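Local coordinates for replication initiator A family protein (Staphylococcus aureus CA-347, PDB 4PT7) that probably initiates replication of staphylococcal multiresistance plasmids by binding and assembling at the plasmid replication origin, at residues E10-K13 against E14-Y17. Sequence-based numbering, arbitrary orientation.
Sequences ENYK and ERFY
One face of the Tyr12 ring carries the guanidinium of Arg15, a cation-pi stack with the planes 25° apart and Arg15 CZ 4.0 Å from the centroid of the Tyr12 ring. Tyr12 CE1 in turn sits over a face of the guanidinium, 3.4 Å from Arg15 NH1, while Asn11 occupies its edge. There Asn11 OD1 accepts two hydrogen bonds side-on, from Arg15 NH2 at 2.7 Å and Arg15 NE at 3.0 Å. Amide and guanidinium planes are turned 68° apart, yet OD1 stays close to the guanidinium plane. Face and edge together probably limit rotation of the arginine head, which its chain, extended from CG to NE, carries alongside the Tyr12 side chain. This is the C-terminal end of helix 8-13, where Glu14 leaves helical geometry and the chain passes into strand 16-20, paired antiparallel with a strand of the second subunit. The Glu14 N-H bonds weakly to two carbonyls, Glu10 O at 2.8 Å and Asn11 O. Glu10 OE2 and Glu14 OE1 lie 3.6 Å apart, a like-charge approach probably eased by Lys112 and Arg44 of the second subunit. Glu127 of that subunit forms a salt bridge with Arg15 NH1, and its Glu124 a hydrogen bond with Tyr12 OH.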
loop_
_atom_site.group_PDB
_atom_site.type_symbol
_atom_site.label_atom_id
_atom_site.label_comp_id
_atom_site.label_asym_id
_atom_site.label_seq_id
_atom_site.Cartn_x
_atom_site.Cartn_y
_atom_site.Cartn_z
ATOM N N GLU B 10 -17.170 -1.921 -24.255
ATOM C CA GLU B 10 -17.798 -3.089 -23.656
ATOM C C GLU B 10 -16.770 -4.201 -23.488
ATOM O O GLU B 10 -16.718 -4.851 -22.446
ATOM C CB GLU B 10 -18.971 -3.551 -24.535
ATOM C CG GLU B 10 -19.986 -4.460 -23.848
ATOM C CD GLU B 10 -20.629 -3.807 -22.615
ATOM O OE1 GLU B 10 -20.996 -2.601 -22.680
ATOM O OE2 GLU B 10 -20.772 -4.508 -21.585
ATOM N N ASN B 11 -15.928 -4.400 -24.495
ATOM C CA ASN B 11 -14.927 -5.444 -24.404
ATOM C C ASN B 11 -13.983 -5.259 -23.211
ATOM O O ASN B 11 -13.737 -6.201 -22.457
ATOM C CB ASN B 11 -14.121 -5.519 -25.688
ATOM C CG ASN B 11 -13.214 -6.727 -25.714
ATOM O OD1 ASN B 11 -12.222 -6.786 -24.989
ATOM N ND2 ASN B 11 -13.563 -7.714 -26.529
ATOM N N TYR B 12 -13.453 -4.051 -23.037
ATOM C CA TYR B 12 -12.538 -3.779 -21.927
ATOM C C TYR B 12 -13.302 -3.687 -20.610
ATOM O O TYR B 12 -12.765 -3.911 -19.537
ATOM C CB TYR B 12 -11.751 -2.493 -22.205
ATOM C CG TYR B 12 -10.560 -2.720 -23.115
ATOM C CD1 TYR B 12 -9.375 -3.259 -22.617
ATOM C CD2 TYR B 12 -10.626 -2.427 -24.477
ATOM C CE1 TYR B 12 -8.279 -3.502 -23.448
ATOM C CE2 TYR B 12 -9.532 -2.666 -25.323
ATOM C CZ TYR B 12 -8.362 -3.203 -24.799
ATOM O OH TYR B 12 -7.270 -3.423 -25.616
ATOM N N LYS B 13 -14.584 -3.389 -20.715
ATOM C CA LYS B 13 -15.454 -3.292 -19.559
ATOM C C LYS B 13 -15.733 -4.707 -19.045
ATOM O O LYS B 13 -15.969 -4.908 -17.851
ATOM C CB LYS B 13 -16.756 -2.614 -19.983
ATOM C CG LYS B 13 -17.583 -2.044 -18.873
ATOM C CD LYS B 13 -18.752 -1.241 -19.468
ATOM C CE LYS B 13 -18.269 -0.065 -20.313
ATOM N NZ LYS B 13 -19.387 0.809 -20.797
ATOM N N GLU B 14 -15.688 -5.688 -19.945
ATOM C CA GLU B 14 -15.955 -7.066 -19.562
ATOM C C GLU B 14 -14.702 -7.895 -19.282
ATOM O O GLU B 14 -14.655 -9.083 -19.582
ATOM C CB GLU B 14 -16.820 -7.752 -20.622
ATOM C CG GLU B 14 -18.252 -7.215 -20.703
ATOM C CD GLU B 14 -19.088 -7.532 -19.464
ATOM O OE1 GLU B 14 -19.651 -6.588 -18.866
ATOM O OE2 GLU B 14 -19.187 -8.724 -19.093
ATOM N N ARG B 15 -13.693 -7.257 -18.703
ATOM C CA ARG B 15 -12.460 -7.946 -18.326
ATOM C C ARG B 15 -12.372 -7.861 -16.804
ATOM O O ARG B 15 -12.561 -6.782 -16.221
ATOM C CB ARG B 15 -11.252 -7.280 -18.999
ATOM C CG ARG B 15 -11.378 -7.323 -20.521
ATOM C CD ARG B 15 -10.094 -6.989 -21.237
ATOM N NE ARG B 15 -10.283 -6.995 -22.685
ATOM C CZ ARG B 15 -9.286 -6.937 -23.560
ATOM N NH1 ARG B 15 -8.037 -6.871 -23.125
ATOM N NH2 ARG B 15 -9.533 -6.936 -24.863
ATOM N N PHE B 16 -12.104 -8.989 -16.155
ATOM C CA PHE B 16 -12.054 -8.993 -14.701
ATOM C C PHE B 16 -10.957 -9.865 -14.105
ATOM O O PHE B 16 -10.261 -10.598 -14.807
ATOM C CB PHE B 16 -13.395 -9.481 -14.098
ATOM C CG PHE B 16 -14.612 -9.232 -14.965
ATOM C CD1 PHE B 16 -14.824 -9.983 -16.115
ATOM C CD2 PHE B 16 -15.559 -8.264 -14.616
ATOM C CE1 PHE B 16 -15.961 -9.781 -16.914
ATOM C CE2 PHE B 16 -16.701 -8.051 -15.409
ATOM C CZ PHE B 16 -16.899 -8.816 -16.562
ATOM N N TYR B 17 -10.811 -9.752 -12.792
ATOM C CA TYR B 17 -9.902 -10.574 -12.022
ATOM C C TYR B 17 -10.911 -11.468 -11.327
ATOM O O TYR B 17 -11.951 -10.992 -10.872
ATOM C CB TYR B 17 -9.128 -9.742 -11.000
ATOM C CG TYR B 17 -8.031 -8.926 -11.634
ATOM C CD1 TYR B 17 -7.940 -7.556 -11.398
ATOM C CD2 TYR B 17 -7.097 -9.518 -12.495
ATOM C CE1 TYR B 17 -6.944 -6.789 -12.007
ATOM C CE2 TYR B 17 -6.107 -8.767 -13.106
ATOM C CZ TYR B 17 -6.034 -7.404 -12.859
ATOM O OH TYR B 17 -5.048 -6.657 -13.450
HETATM O O HOH W 1 -14.161 -8.870 -22.680
HETATM O O HOH W 2 -12.604 -3.739 -16.696
HETATM O O HOH W 3 -18.398 -4.807 -16.704
#